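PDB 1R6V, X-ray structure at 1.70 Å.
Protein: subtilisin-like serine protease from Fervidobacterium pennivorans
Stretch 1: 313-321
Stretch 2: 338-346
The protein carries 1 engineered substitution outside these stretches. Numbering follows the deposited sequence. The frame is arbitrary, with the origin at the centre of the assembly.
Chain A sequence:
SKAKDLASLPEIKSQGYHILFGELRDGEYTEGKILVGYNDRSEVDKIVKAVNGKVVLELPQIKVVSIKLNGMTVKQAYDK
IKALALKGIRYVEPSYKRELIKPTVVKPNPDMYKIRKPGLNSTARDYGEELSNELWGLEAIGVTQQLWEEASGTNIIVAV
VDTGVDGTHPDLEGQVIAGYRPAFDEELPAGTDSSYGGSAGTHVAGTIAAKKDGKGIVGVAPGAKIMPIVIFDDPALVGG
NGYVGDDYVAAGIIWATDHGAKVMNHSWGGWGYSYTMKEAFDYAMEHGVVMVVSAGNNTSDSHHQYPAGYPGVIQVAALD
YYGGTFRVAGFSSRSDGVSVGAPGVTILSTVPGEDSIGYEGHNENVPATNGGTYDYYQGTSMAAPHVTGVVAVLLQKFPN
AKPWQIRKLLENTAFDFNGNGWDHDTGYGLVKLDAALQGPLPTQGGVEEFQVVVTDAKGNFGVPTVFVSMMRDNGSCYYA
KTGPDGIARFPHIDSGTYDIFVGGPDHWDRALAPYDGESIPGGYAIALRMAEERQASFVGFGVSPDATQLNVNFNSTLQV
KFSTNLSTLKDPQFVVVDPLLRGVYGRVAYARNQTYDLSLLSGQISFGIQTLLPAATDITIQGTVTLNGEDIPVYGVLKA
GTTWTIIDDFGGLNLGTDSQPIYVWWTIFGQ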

# COMPACT_ATOMS: atom_id res chain seq x y z
N VAL A 313 2.18 -7.22 -7.55
CA VAL A 313 1.47 -6.62 -8.67
C VAL A 313 2.35 -6.65 -9.90
O VAL A 313 3.57 -6.84 -9.80
CB VAL A 313 1.08 -5.15 -8.40
CG1 VAL A 313 0.30 -5.04 -7.10
CG2 VAL A 313 2.30 -4.27 -8.38
N ILE A 314 1.73 -6.49 -11.07
CA ILE A 314 2.46 -6.43 -12.33
C ILE A 314 2.51 -4.95 -12.68
O ILE A 314 1.50 -4.38 -13.10
CB ILE A 314 1.73 -7.17 -13.45
CG1 ILE A 314 1.57 -8.66 -13.10
CG2 ILE A 314 2.50 -7.01 -14.76
CD1 ILE A 314 0.94 -9.50 -14.22
N GLN A 315 3.66 -4.32 -12.49
CA GLN A 315 3.79 -2.88 -12.78
C GLN A 315 4.17 -2.69 -14.25
O GLN A 315 5.08 -3.34 -14.76
CB GLN A 315 4.83 -2.25 -11.86
CG GLN A 315 4.93 -0.75 -12.02
CD GLN A 315 5.89 -0.10 -11.02
OE1 GLN A 315 6.17 -0.66 -9.96
NE2 GLN A 315 6.38 1.08 -11.36
N VAL A 316 3.48 -1.78 -14.93
CA VAL A 316 3.67 -1.58 -16.36
C VAL A 316 4.17 -0.21 -16.78
O VAL A 316 3.63 0.82 -16.37
CB VAL A 316 2.32 -1.83 -17.09
CG1 VAL A 316 2.46 -1.66 -18.59
CG2 VAL A 316 1.80 -3.21 -16.73
N ALA A 317 5.20 -0.20 -17.62
CA ALA A 317 5.76 1.05 -18.13
C ALA A 317 5.19 1.37 -19.50
O ALA A 317 4.76 0.49 -20.24
CB ALA A 317 7.27 0.95 -18.21
N ALA A 318 5.21 2.66 -19.86
CA ALA A 318 4.70 3.10 -21.15
C ALA A 318 5.82 3.11 -22.20
O ALA A 318 6.91 3.63 -21.93
CB ALA A 318 4.11 4.49 -21.02
N LEU A 319 5.55 2.53 -23.36
CA LEU A 319 6.53 2.49 -24.45
C LEU A 319 6.07 3.31 -25.64
O LEU A 319 4.89 3.36 -25.98
CB LEU A 319 6.77 1.04 -24.90
CG LEU A 319 7.34 0.07 -23.86
CD1 LEU A 319 7.54 -1.30 -24.50
CD2 LEU A 319 8.69 0.62 -23.35
N ASP A 320 7.04 3.94 -26.30
CA ASP A 320 6.82 4.75 -27.48
C ASP A 320 7.64 4.03 -28.56
O ASP A 320 8.35 3.06 -28.27
CB ASP A 320 7.38 6.16 -27.19
CG ASP A 320 7.12 7.17 -28.30
OD1 ASP A 320 6.34 6.90 -29.23
OD2 ASP A 320 7.70 8.28 -28.21
N TYR A 321 7.55 4.46 -29.80
CA TYR A 321 8.35 3.85 -30.85
C TYR A 321 8.72 5.00 -31.77
O TYR A 321 7.86 5.71 -32.26
CB TYR A 321 7.55 2.81 -31.62
CG TYR A 321 8.36 2.08 -32.66
CD1 TYR A 321 9.13 0.96 -32.32
CD2 TYR A 321 8.41 2.55 -33.98
CE1 TYR A 321 9.92 0.31 -33.27
CE2 TYR A 321 9.20 1.91 -34.94
CZ TYR A 321 9.95 0.80 -34.58
OH TYR A 321 10.73 0.15 -35.53
N VAL A 338 9.25 -2.32 -12.15
CA VAL A 338 8.59 -2.49 -13.45
C VAL A 338 8.79 -3.89 -14.00
O VAL A 338 9.92 -4.37 -14.09
CB VAL A 338 9.13 -1.47 -14.49
CG1 VAL A 338 8.52 -1.73 -15.86
CG2 VAL A 338 8.83 -0.06 -14.04
N SER A 339 7.69 -4.56 -14.36
CA SER A 339 7.79 -5.91 -14.92
C SER A 339 8.00 -5.86 -16.43
O SER A 339 8.95 -6.45 -16.96
CB SER A 339 6.54 -6.74 -14.60
OG SER A 339 5.38 -6.14 -15.15
N VAL A 340 7.11 -5.16 -17.14
CA VAL A 340 7.19 -5.05 -18.59
C VAL A 340 6.66 -3.69 -19.05
O VAL A 340 6.05 -2.94 -18.28
CB VAL A 340 6.34 -6.14 -19.31
CG1 VAL A 340 6.84 -7.54 -18.93
CG2 VAL A 340 4.86 -5.98 -18.95
N GLY A 341 6.90 -3.39 -20.32
CA GLY A 341 6.39 -2.16 -20.89
C GLY A 341 5.39 -2.55 -21.97
O GLY A 341 5.38 -3.69 -22.45
N ALA A 342 4.54 -1.61 -22.37
CA ALA A 342 3.57 -1.88 -23.42
C ALA A 342 3.30 -0.58 -24.14
O ALA A 342 3.63 0.49 -23.62
CB ALA A 342 2.24 -2.44 -22.83
N PRO A 343 2.68 -0.64 -25.33
CA PRO A 343 2.37 0.57 -26.11
C PRO A 343 1.62 1.58 -25.24
O PRO A 343 0.61 1.23 -24.63
CB PRO A 343 1.55 0.04 -27.29
CG PRO A 343 1.09 -1.32 -26.85
CD PRO A 343 2.22 -1.85 -26.03
N GLY A 344 2.11 2.81 -25.18
CA GLY A 344 1.48 3.82 -24.34
C GLY A 344 1.52 5.22 -24.92
O GLY A 344 1.42 6.21 -24.19
N VAL A 345 1.69 5.31 -26.23
CA VAL A 345 1.71 6.60 -26.91
C VAL A 345 0.88 6.46 -28.17
O VAL A 345 0.95 5.44 -28.85
CB VAL A 345 3.18 7.02 -27.24
CG1 VAL A 345 3.19 8.40 -27.87
CG2 VAL A 345 4.02 7.04 -25.97
N THR A 346 0.04 7.45 -28.48
CA THR A 346 -0.81 7.41 -29.67
C THR A 346 -1.69 6.16 -29.69
O THR A 346 -1.75 5.42 -30.67
CB THR A 346 0.06 7.47 -30.95
OG1 THR A 346 1.06 8.49 -30.79
CG2 THR A 346 -0.80 7.82 -32.17

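The two stretches meet as neighbouring parallel β-strands, joined chiefly by a ladder of backbone hydrogen bonds and supplemented by a serine side chain and a modest set of apolar contacts. The evidence for parallel pairing is both directional and local: the strand axes run in the same sense at 43° to each other, approach to 4.5 Å, and bridge in the register Val316 with Val340, Ala317 with Gly341 and Ala318 with Ala342. Together the stretches bury 621 Å² of surface, both sides summed.

The ladder shows the alternation expected of parallel strands, in which one residue sends its N-H and its C=O to two different residues of its neighbour. Ala317 N donates to Val340 O at 2.9 Å with an N-H...O angle of 167°, the straightest bond of the set, and Ala342 N donates to Ala317 O at 3.0 Å and 150°. Ala317 thus spans Gly341, whose CA lies 4.3 Å from Ala317 CA. The pattern repeats two residues on: Leu319 N donates to Ala342 O at 2.8 Å and 147°, and Gly344 N donates to Leu319 O at 2.9 Å and 154°. Two CA-H...O contacts accompany these bonds, from Val316 CA to Val340 O at 3.3 Å and from Gly341 CA to Ala317 O at 3.2 Å.

At the Gln315 end, one carbonyl takes two bonds from one residue. Ser339 N donates to Gln315 O at 2.9 Å and 159°, and Ser339 OG donates to the same Gln315 O at 2.8 Å. The p rotamer of Ser339, with chi1 at 61°, places the hydroxyl within reach, and its CA-to-CB bond points toward the opposing stretch. The same hydroxyl is tightly packed, with Ser339 OG 3.0 Å from Ile314 CG2.

Side-chain packing follows the faces of the sheet. Val316, Val340, Ala318 and Ala342 point to one face, where Val316 CG1 approaches Ala342 CB at 4.3 Å. Ala317 points to the other face, and its CB lies 3.8 Å from Val338 CG1. Leu319, in the m,t conformation, brings its CD1 to 3.5 Å from Gly341 C.

Both glycines of the second stretch sit where a β-carbon would not fit the deposited arrangement. An ideal CB on Gly341 would lie 2.8 Å from Leu319 CG, and one on Gly344 would lie 2.8 Å from Ala318 CB; both are clashes. The absence of side chains therefore leaves room for Leu319 and Ala318 close to the neighbouring backbone.

Beyond the last ladder bond, contact passes to side chains: Val345, whose CA-to-CB bond points toward stretch 1, brings its CG2 to 3.7 Å from Asp320 CB. Asp320 OD1, itself 3.7 Å from Val345 CG1, also accepts a weak hydrogen bond from Tyr321 N at 2.8 Å and 138°. The end of the Tyr321 side chain leads away from the second stretch, and this residue takes no part in the contact.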